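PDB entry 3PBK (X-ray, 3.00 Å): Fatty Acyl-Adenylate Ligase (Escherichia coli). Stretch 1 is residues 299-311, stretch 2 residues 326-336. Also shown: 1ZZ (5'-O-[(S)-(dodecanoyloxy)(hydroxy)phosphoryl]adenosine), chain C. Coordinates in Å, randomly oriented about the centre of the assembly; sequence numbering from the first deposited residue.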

ATOM      1  N   CYS A 299      13.283  10.856  18.545  1.00 21.46           N
ATOM      2  CA  CYS A 299      12.745   9.554  18.903  1.00 21.88           C
ATOM      3  C   CYS A 299      12.400   8.710  17.665  1.00 21.71           C
ATOM      4  O   CYS A 299      12.329   7.470  17.727  1.00 20.40           O
ATOM      5  CB  CYS A 299      11.482   9.761  19.735  1.00 22.23           C
ATOM      6  SG  CYS A 299      10.150  10.610  18.810  1.00 24.02           S
ATOM      7  N   TRP A 300      12.157   9.393  16.550  1.00 21.08           N
ATOM      8  CA  TRP A 300      11.783   8.716  15.321  1.00 20.50           C
ATOM      9  C   TRP A 300      12.982   7.934  14.812  1.00 20.46           C
ATOM     10  O   TRP A 300      13.905   8.505  14.234  1.00 21.59           O
ATOM     11  CB  TRP A 300      11.313   9.719  14.267  1.00 20.88           C
ATOM     12  CG  TRP A 300      10.495   9.100  13.170  1.00 20.04           C
ATOM     13  CD1 TRP A 300      10.278   7.770  12.961  1.00 19.58           C
ATOM     14  CD2 TRP A 300       9.806   9.786  12.119  1.00 20.21           C
ATOM     15  NE1 TRP A 300       9.484   7.584  11.855  1.00 19.07           N
ATOM     16  CE2 TRP A 300       9.183   8.807  11.316  1.00 19.93           C
ATOM     17  CE3 TRP A 300       9.650  11.129  11.778  1.00 20.01           C
ATOM     18  CZ2 TRP A 300       8.415   9.133  10.195  1.00 19.49           C
ATOM     19  CZ3 TRP A 300       8.881  11.448  10.664  1.00 20.14           C
ATOM     20  CH2 TRP A 300       8.275  10.456   9.889  1.00 18.72           C
ATOM     21  N   ARG A 301      12.961   6.624  15.027  1.00 20.72           N
ATOM     22  CA  ARG A 301      14.102   5.759  14.728  1.00 19.80           C
ATOM     23  C   ARG A 301      14.103   5.229  13.291  1.00 19.67           C
ATOM     24  O   ARG A 301      15.152   5.126  12.650  1.00 19.76           O
ATOM     25  CB  ARG A 301      14.110   4.593  15.711  1.00 20.08           C
ATOM     26  CG  ARG A 301      15.338   3.729  15.653  1.00 20.97           C
ATOM     27  CD  ARG A 301      15.249   2.619  16.679  1.00 20.89           C
ATOM     28  NE  ARG A 301      14.491   1.469  16.200  1.00 19.79           N
ATOM     29  CZ  ARG A 301      14.926   0.642  15.259  1.00 20.07           C
ATOM     30  NH1 ARG A 301      16.098   0.854  14.678  1.00 20.21           N
ATOM     31  NH2 ARG A 301      14.187  -0.393  14.892  1.00 21.24           N
ATOM     32  N   VAL A 302      12.920   4.883  12.797  1.00 19.64           N
ATOM     33  CA  VAL A 302      12.781   4.370  11.444  1.00 19.37           C
ATOM     34  C   VAL A 302      11.604   5.023  10.718  1.00 18.89           C
ATOM     35  O   VAL A 302      10.441   4.810  11.074  1.00 18.15           O
ATOM     36  CB  VAL A 302      12.625   2.832  11.442  1.00 19.34           C
ATOM     37  CG1 VAL A 302      12.477   2.299  10.014  1.00 19.30           C
ATOM     38  CG2 VAL A 302      13.806   2.188  12.138  1.00 18.74           C
ATOM     39  N   ALA A 303      11.927   5.836   9.713  1.00 19.27           N
ATOM     40  CA  ALA A 303      10.929   6.427   8.820  1.00 18.89           C
ATOM     41  C   ALA A 303      10.963   5.727   7.456  1.00 18.18           C
ATOM     42  O   ALA A 303      11.865   5.954   6.649  1.00 17.87           O
ATOM     43  CB  ALA A 303      11.166   7.923   8.670  1.00 18.57           C
ATOM     44  N   GLY A 304       9.980   4.868   7.213  1.00 17.89           N
ATOM     45  CA  GLY A 304       9.960   4.053   6.015  1.00 17.93           C
ATOM     46  C   GLY A 304       9.202   4.668   4.857  1.00 18.12           C
ATOM     47  O   GLY A 304       8.246   5.421   5.052  1.00 18.35           O
ATOM     48  N   ILE A 305       9.639   4.353   3.641  1.00 17.62           N
ATOM     49  CA  ILE A 305       8.962   4.815   2.442  1.00 17.75           C
ATOM     50  C   ILE A 305       8.857   3.674   1.461  1.00 17.88           C
ATOM     51  O   ILE A 305       9.830   2.969   1.225  1.00 17.81           O
ATOM     52  CB  ILE A 305       9.729   5.936   1.737  1.00 18.11           C
ATOM     53  CG1 ILE A 305      10.283   6.941   2.745  1.00 18.69           C
ATOM     54  CG2 ILE A 305       8.847   6.613   0.715  1.00 18.20           C
ATOM     55  CD1 ILE A 305      11.756   6.730   3.073  1.00 18.21           C
ATOM     56  N   GLY A 306       7.676   3.502   0.882  1.00 18.10           N
ATOM     57  CA  GLY A 306       7.464   2.496  -0.138  1.00 18.79           C
ATOM     58  C   GLY A 306       6.063   2.661  -0.678  1.00 21.44           C
ATOM     59  O   GLY A 306       5.401   3.638  -0.335  1.00 22.14           O
ATOM     60  N   ALA A 307       5.622   1.715  -1.509  1.00 21.74           N
ATOM     61  CA  ALA A 307       4.276   1.693  -2.092  1.00 22.53           C
ATOM     62  C   ALA A 307       4.239   2.215  -3.533  1.00 24.01           C
ATOM     63  O   ALA A 307       3.414   1.782  -4.346  1.00 25.56           O
ATOM     64  CB  ALA A 307       3.272   2.439  -1.214  1.00 22.95           C
ATOM     65  N   GLU A 308       5.136   3.143  -3.846  1.00 22.80           N
ATOM     66  CA  GLU A 308       5.204   3.738  -5.169  1.00 22.99           C
ATOM     67  C   GLU A 308       6.648   4.119  -5.356  1.00 21.95           C
ATOM     68  O   GLU A 308       7.387   4.165  -4.375  1.00 22.10           O
ATOM     69  CB  GLU A 308       4.304   4.974  -5.240  1.00 25.32           C
ATOM     70  CG  GLU A 308       2.824   4.628  -5.136  1.00 30.50           C
ATOM     71  CD  GLU A 308       1.948   5.825  -4.832  1.00 38.02           C
ATOM     72  OE1 GLU A 308       2.015   6.805  -5.612  1.00 41.30           O
ATOM     73  OE2 GLU A 308       1.185   5.777  -3.824  1.00 37.59           O
ATOM     74  N   PRO A 309       7.071   4.382  -6.605  1.00 21.92           N
ATOM     75  CA  PRO A 309       8.475   4.762  -6.841  1.00 21.76           C
ATOM     76  C   PRO A 309       8.888   5.943  -5.961  1.00 21.11           C
ATOM     77  O   PRO A 309       8.211   6.972  -5.946  1.00 21.38           O
ATOM     78  CB  PRO A 309       8.489   5.159  -8.317  1.00 21.02           C
ATOM     79  CG  PRO A 309       7.337   4.408  -8.912  1.00 20.49           C
ATOM     80  CD  PRO A 309       6.288   4.341  -7.851  1.00 20.96           C
ATOM     81  N   ILE A 310       9.979   5.784  -5.225  1.00 19.81           N
ATOM     82  CA  ILE A 310      10.375   6.785  -4.254  1.00 18.97           C
ATOM     83  C   ILE A 310      11.128   7.924  -4.917  1.00 18.91           C
ATOM     84  O   ILE A 310      11.995   7.694  -5.757  1.00 18.97           O
ATOM     85  CB  ILE A 310      11.259   6.163  -3.173  1.00 18.78           C
ATOM     86  CG1 ILE A 310      10.471   5.111  -2.394  1.00 18.52           C
ATOM     87  CG2 ILE A 310      11.792   7.236  -2.242  1.00 18.04           C
ATOM     88  CD1 ILE A 310      11.345   4.156  -1.622  1.00 17.60           C
ATOM     89  N   SER A 311      10.788   9.155  -4.544  1.00 18.92           N
ATOM     90  CA  SER A 311      11.547  10.314  -4.994  1.00 19.30           C
ATOM     91  C   SER A 311      12.630  10.679  -3.991  1.00 19.16           C
ATOM     92  O   SER A 311      12.334  11.198  -2.913  1.00 19.49           O
ATOM     93  CB  SER A 311      10.633  11.521  -5.204  1.00 20.55           C
ATOM     94  OG  SER A 311      11.387  12.702  -5.476  1.00 20.21           O
ATOM     95  N   ASN A 326      14.875  18.125  14.705  1.00 26.24           N
ATOM     96  CA  ASN A 326      15.636  16.908  15.001  1.00 25.96           C
ATOM     97  C   ASN A 326      15.236  15.651  14.264  1.00 24.95           C
ATOM     98  O   ASN A 326      15.338  14.561  14.818  1.00 25.29           O
ATOM     99  CB  ASN A 326      15.661  16.612  16.498  1.00 25.68           C
ATOM    100  CG  ASN A 326      16.439  17.631  17.259  1.00 26.27           C
ATOM    101  OD1 ASN A 326      15.949  18.739  17.496  1.00 28.61           O
ATOM    102  ND2 ASN A 326      17.671  17.286  17.635  1.00 25.76           N
ATOM    103  N   PHE A 327      14.795  15.786  13.022  1.00 24.14           N
ATOM    104  CA  PHE A 327      14.641  14.611  12.184  1.00 22.99           C
ATOM    105  C   PHE A 327      15.995  14.186  11.601  1.00 22.75           C
ATOM    106  O   PHE A 327      16.628  14.936  10.856  1.00 23.31           O
ATOM    107  CB  PHE A 327      13.636  14.863  11.063  1.00 22.66           C
ATOM    108  CG  PHE A 327      13.492  13.706  10.122  1.00 22.24           C
ATOM    109  CD1 PHE A 327      12.724  12.604  10.472  1.00 21.94           C
ATOM    110  CD2 PHE A 327      14.143  13.707   8.897  1.00 21.81           C
ATOM    111  CE1 PHE A 327      12.600  11.532   9.610  1.00 21.10           C
ATOM    112  CE2 PHE A 327      14.023  12.635   8.031  1.00 20.98           C
ATOM    113  CZ  PHE A 327      13.256  11.551   8.386  1.00 20.86           C
ATOM    114  N   ASP A 328      16.447  12.986  11.950  1.00 21.95           N
ATOM    115  CA  ASP A 328      17.669  12.450  11.366  1.00 21.51           C
ATOM    116  C   ASP A 328      17.345  11.797  10.022  1.00 21.47           C
ATOM    117  O   ASP A 328      16.548  10.864   9.954  1.00 21.53           O
ATOM    118  CB  ASP A 328      18.314  11.438  12.320  1.00 20.96           C
ATOM    119  CG  ASP A 328      19.649  10.903  11.804  1.00 22.20           C
ATOM    120  OD1 ASP A 328      20.183  11.442  10.802  1.00 22.67           O
ATOM    121  OD2 ASP A 328      20.168   9.938  12.412  1.00 22.37           O
ATOM    122  N   ASN A 329      17.950  12.283   8.947  1.00 20.63           N
ATOM    123  CA  ASN A 329      17.670  11.700   7.648  1.00 20.17           C
ATOM    124  C   ASN A 329      18.195  10.278   7.498  1.00 20.35           C
ATOM    125  O   ASN A 329      17.835   9.586   6.551  1.00 20.04           O
ATOM    126  CB  ASN A 329      18.203  12.586   6.524  1.00 21.23           C
ATOM    127  CG  ASN A 329      19.708  12.477   6.344  1.00 21.15           C
ATOM    128  OD1 ASN A 329      20.248  11.396   6.083  1.00 21.06           O
ATOM    129  ND2 ASN A 329      20.391  13.610   6.457  1.00 21.68           N
ATOM    130  N   LYS A 330      19.048   9.842   8.421  1.00 20.41           N
ATOM    131  CA  LYS A 330      19.586   8.488   8.364  1.00 20.36           C
ATOM    132  C   LYS A 330      18.524   7.492   8.773  1.00 20.58           C
ATOM    133  O   LYS A 330      18.703   6.278   8.607  1.00 20.83           O
ATOM    134  CB  LYS A 330      20.793   8.323   9.287  1.00 21.80           C
ATOM    135  CG  LYS A 330      22.099   8.860   8.735  1.00 22.69           C
ATOM    136  CD  LYS A 330      22.472   8.195   7.422  1.00 22.91           C
ATOM    137  CE  LYS A 330      23.519   9.026   6.676  1.00 25.12           C
ATOM    138  NZ  LYS A 330      23.916   8.440   5.356  1.00 26.68           N
ATOM    139  N   THR A 331      17.428   8.011   9.326  1.00 20.60           N
ATOM    140  CA  THR A 331      16.323   7.176   9.803  1.00 20.20           C
ATOM    141  C   THR A 331      15.435   6.741   8.650  1.00 19.18           C
ATOM    142  O   THR A 331      14.553   5.909   8.830  1.00 18.88           O
ATOM    143  CB  THR A 331      15.450   7.895  10.867  1.00 20.36           C
ATOM    144  OG1 THR A 331      14.797   9.024  10.277  1.00 20.79           O
ATOM    145  CG2 THR A 331      16.293   8.367  12.041  1.00 20.28           C
ATOM    146  N   PHE A 332      15.676   7.319   7.475  1.00 19.27           N
ATOM    147  CA  PHE A 332      14.961   6.952   6.252  1.00 19.03           C
ATOM    148  C   PHE A 332      15.227   5.518   5.842  1.00 19.00           C
ATOM    149  O   PHE A 332      16.377   5.080   5.740  1.00 19.09           O
ATOM    150  CB  PHE A 332      15.343   7.866   5.086  1.00 18.89           C
ATOM    151  CG  PHE A 332      14.464   9.072   4.952  1.00 19.84           C
ATOM    152  CD1 PHE A 332      13.091   8.969   5.129  1.00 19.65           C
ATOM    153  CD2 PHE A 332      15.006  10.312   4.638  1.00 19.88           C
ATOM    154  CE1 PHE A 332      12.273  10.083   5.004  1.00 19.82           C
ATOM    155  CE2 PHE A 332      14.200  11.427   4.512  1.00 20.30           C
ATOM    156  CZ  PHE A 332      12.829  11.315   4.693  1.00 20.78           C
HETATM  157  N   MSE A 333      14.152   4.786   5.590  1.00 18.72           N
HETATM  158  CA  MSE A 333      14.293   3.436   5.096  1.00 18.38           C
HETATM  159  C   MSE A 333      13.370   3.166   3.927  1.00 17.24           C
HETATM  160  O   MSE A 333      12.210   2.805   4.106  1.00 17.62           O
HETATM  161  CB  MSE A 333      14.076   2.414   6.206  1.00 18.87           C
HETATM  162  CG  MSE A 333      14.826   1.113   5.935  1.00 20.84           C
HETATM  163 SE   MSE A 333      14.507  -0.300   7.249  1.00 37.59          SE
HETATM  164  CE  MSE A 333      12.606  -0.529   6.917  1.00 20.54           C
ATOM    165  N   PRO A 334      13.882   3.355   2.715  1.00 16.13           N
ATOM    166  CA  PRO A 334      13.125   2.959   1.537  1.00 16.78           C
ATOM    167  C   PRO A 334      12.933   1.453   1.535  1.00 16.62           C
ATOM    168  O   PRO A 334      13.871   0.719   1.831  1.00 16.46           O
ATOM    169  CB  PRO A 334      14.036   3.382   0.387  1.00 16.66           C
ATOM    170  CG  PRO A 334      14.859   4.477   0.947  1.00 16.13           C
ATOM    171  CD  PRO A 334      15.110   4.076   2.364  1.00 16.78           C
ATOM    172  N   CYS A 335      11.726   1.007   1.204  1.00 16.87           N
ATOM    173  CA  CYS A 335      11.407  -0.415   1.156  1.00 16.83           C
ATOM    174  C   CYS A 335      10.419  -0.752   0.032  1.00 16.08           C
ATOM    175  O   CYS A 335       9.747   0.128  -0.497  1.00 16.48           O
ATOM    176  CB  CYS A 335      10.827  -0.847   2.489  1.00 17.01           C
ATOM    177  SG  CYS A 335       9.291  -0.022   2.835  1.00 16.32           S
ATOM    178  N   TYR A 336      10.334  -2.033  -0.313  1.00 15.36           N
ATOM    179  CA  TYR A 336       9.533  -2.494  -1.441  1.00 15.45           C
ATOM    180  C   TYR A 336       8.655  -3.676  -1.054  1.00 16.26           C
ATOM    181  O   TYR A 336       9.045  -4.502  -0.225  1.00 16.02           O
ATOM    182  CB  TYR A 336      10.460  -2.919  -2.562  1.00 15.03           C
ATOM    183  CG  TYR A 336       9.796  -3.629  -3.710  1.00 15.11           C
ATOM    184  CD1 TYR A 336       8.778  -3.026  -4.434  1.00 16.03           C
ATOM    185  CD2 TYR A 336      10.218  -4.888  -4.100  1.00 14.58           C
ATOM    186  CE1 TYR A 336       8.187  -3.661  -5.498  1.00 15.65           C
ATOM    187  CE2 TYR A 336       9.636  -5.530  -5.167  1.00 14.69           C
ATOM    188  CZ  TYR A 336       8.621  -4.910  -5.861  1.00 14.95           C
ATOM    189  OH  TYR A 336       8.042  -5.553  -6.915  1.00 14.94           O
TER
HETATM  190  P   1ZZ C   1       0.395  -3.118  -2.631  1.00 26.52           P
HETATM  191  C1  1ZZ C   1       6.144  -2.094  11.031  1.00 17.34           C
HETATM  192  N1  1ZZ C   1       5.493  -0.555  -5.236  1.00 22.26           N
HETATM  193  O1  1ZZ C   1       2.431  -1.027  -1.011  1.00 25.44           O
HETATM  194  C2  1ZZ C   1       6.328  -2.722   9.675  1.00 15.47           C
HETATM  195  N2  1ZZ C   1       6.726  -0.307  -3.411  1.00 20.15           N
HETATM  196  O2  1ZZ C   1       1.278  -3.043  -1.239  1.00 25.21           O
HETATM  197  C3  1ZZ C   1       5.891  -1.921   8.452  1.00 16.00           C
HETATM  198  N3  1ZZ C   1       7.131   0.653  -6.781  1.00 21.20           N
HETATM  199  O3  1ZZ C   1       0.055  -4.560  -3.209  1.00 23.68           O
HETATM  200  C4  1ZZ C   1       6.287  -2.544   7.101  1.00 15.93           C
HETATM  201  N4  1ZZ C   1       9.038   1.437  -5.722  1.00 21.68           N
HETATM  202  O4  1ZZ C   1      -0.813  -2.481  -2.481  1.00 28.96           O
HETATM  203  C5  1ZZ C   1       6.332  -1.728   5.804  1.00 15.37           C
HETATM  204  N5  1ZZ C   1       9.341   1.049  -3.335  1.00 18.40           N
HETATM  205  O5  1ZZ C   1       1.240  -2.388  -3.772  1.00 25.00           O
HETATM  206  C6  1ZZ C   1       6.118  -2.589   4.586  1.00 15.04           C
HETATM  207  O6  1ZZ C   1       3.382  -1.381  -5.243  1.00 24.70           O
HETATM  208  C7  1ZZ C   1       6.821  -2.289   3.288  1.00 16.79           C
HETATM  209  O7  1ZZ C   1       4.661  -2.029  -8.473  1.00 23.83           O
HETATM  210  C8  1ZZ C   1       6.111  -2.681   2.012  1.00 17.20           C
HETATM  211  O8  1ZZ C   1       4.200  -4.411  -6.963  1.00 20.04           O
HETATM  212  C9  1ZZ C   1       5.854  -1.627   0.926  1.00 18.91           C
HETATM  213  C10 1ZZ C   1       4.494  -1.500   0.287  1.00 21.16           C
HETATM  214  C11 1ZZ C   1       3.553  -2.580  -0.024  1.00 21.86           C
HETATM  215  C12 1ZZ C   1       2.467  -2.210  -0.920  1.00 24.75           C
HETATM  216  C13 1ZZ C   1       1.911  -3.244  -4.660  1.00 23.61           C
HETATM  217  C14 1ZZ C   1       2.789  -2.597  -5.739  1.00 22.44           C
HETATM  218  C15 1ZZ C   1       4.088  -3.199  -6.306  1.00 21.35           C
HETATM  219  C16 1ZZ C   1       4.599  -2.051  -7.070  1.00 23.43           C
HETATM  220  C17 1ZZ C   1       4.372  -0.914  -6.134  1.00 24.49           C
HETATM  221  C18 1ZZ C   1       5.556  -0.816  -3.931  1.00 21.80           C
HETATM  222  C19 1ZZ C   1       7.408   0.282  -4.476  1.00 20.43           C
HETATM  223  C20 1ZZ C   1       6.693   0.156  -5.567  1.00 20.85           C
HETATM  224  C21 1ZZ C   1       8.323   1.300  -6.806  1.00 21.86           C
HETATM  225  C22 1ZZ C   1       8.570   0.916  -4.507  1.00 20.27           C

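The two stretches meet as neighbouring parallel strands, bridged at Ala-303 with Phe-332, Gly-304 with Met-333 and Ile-305 with Pro-334. Four backbone hydrogen bonds join them, and the donors alternate between the stretches. Ala-303 N donates to Thr-331 O at 2.8 Å. Met-333 N donates to Ala-303 O, also at 2.8 Å. Ile-305 N then donates to Met-333 O at 3.0 Å, and Cys-335 N donates to Ile-305 O at 2.7 Å. All four N-H...O angles are close to 158°. Ala-303 and Ile-305 thus use both their N and their O across the contact. Met-333 does the same from the other side.

Pro-334 costs this ladder nothing. It has no N-H to give, and its place in the register is one where the second strand makes no cross-strand N-H bond. Pro-334 CA instead lies 3.3 Å from Ile-305 O, as a CA-H...O contact. Similar contacts accompany the other bonded carbonyls. Gly-304 CA is 3.2 Å from Met-333 O, and Phe-332 CA is 3.3 Å from Ala-303 O.

Before the strand, Asp-328 organises the turn. Its backbone O accepts from Thr-331 N at 3.1 Å and from Thr-331 OG1 at 2.6 Å. Its side-chain OD1 accepts from Lys-330 N at 3.1 Å. The Thr-331 hydroxyl is therefore satisfied within its own stretch. Its methyl meets the other stretch, with Thr-331 CG2 3.2 Å from Trp-300 O. Trp-300 NE1 makes a weak hydrogen bond to Val-302 O at 3.0 Å, with an angle of 128°.

Apolar side chains fill in around the ladder. The edge of Phe-327 points toward the face of Trp-300, with the ring planes at 64° and Phe-327 CD1 3.7 Å from Trp-300 CE3. Ala-303, Ile-305, Phe-332 and Pro-334 share one face of the sheet. There Ile-305 CD1 comes within 3.3 Å of Phe-332 CD1. Beyond the first strand, Ile-310 CD1 packs 3.4 Å from Pro-334 CB. Met-333, here selenomethionine, projects from the opposite face, and its CB lies 4.1 Å from Val-302 CG1.

Gly-306 leaves room for the backbone: an ideal CB there would lie 2.4 Å from Cys-335 O, a clash. That carbonyl is put to use by the ligand. 1ZZ N5 donates to Cys-335 O at 3.0 Å, so the adenine amino group is read by the main chain. Ala-307 N lies 3.0 Å from 1ZZ N2. The adenine end of the acyl-adenylate thus contacts both stretches.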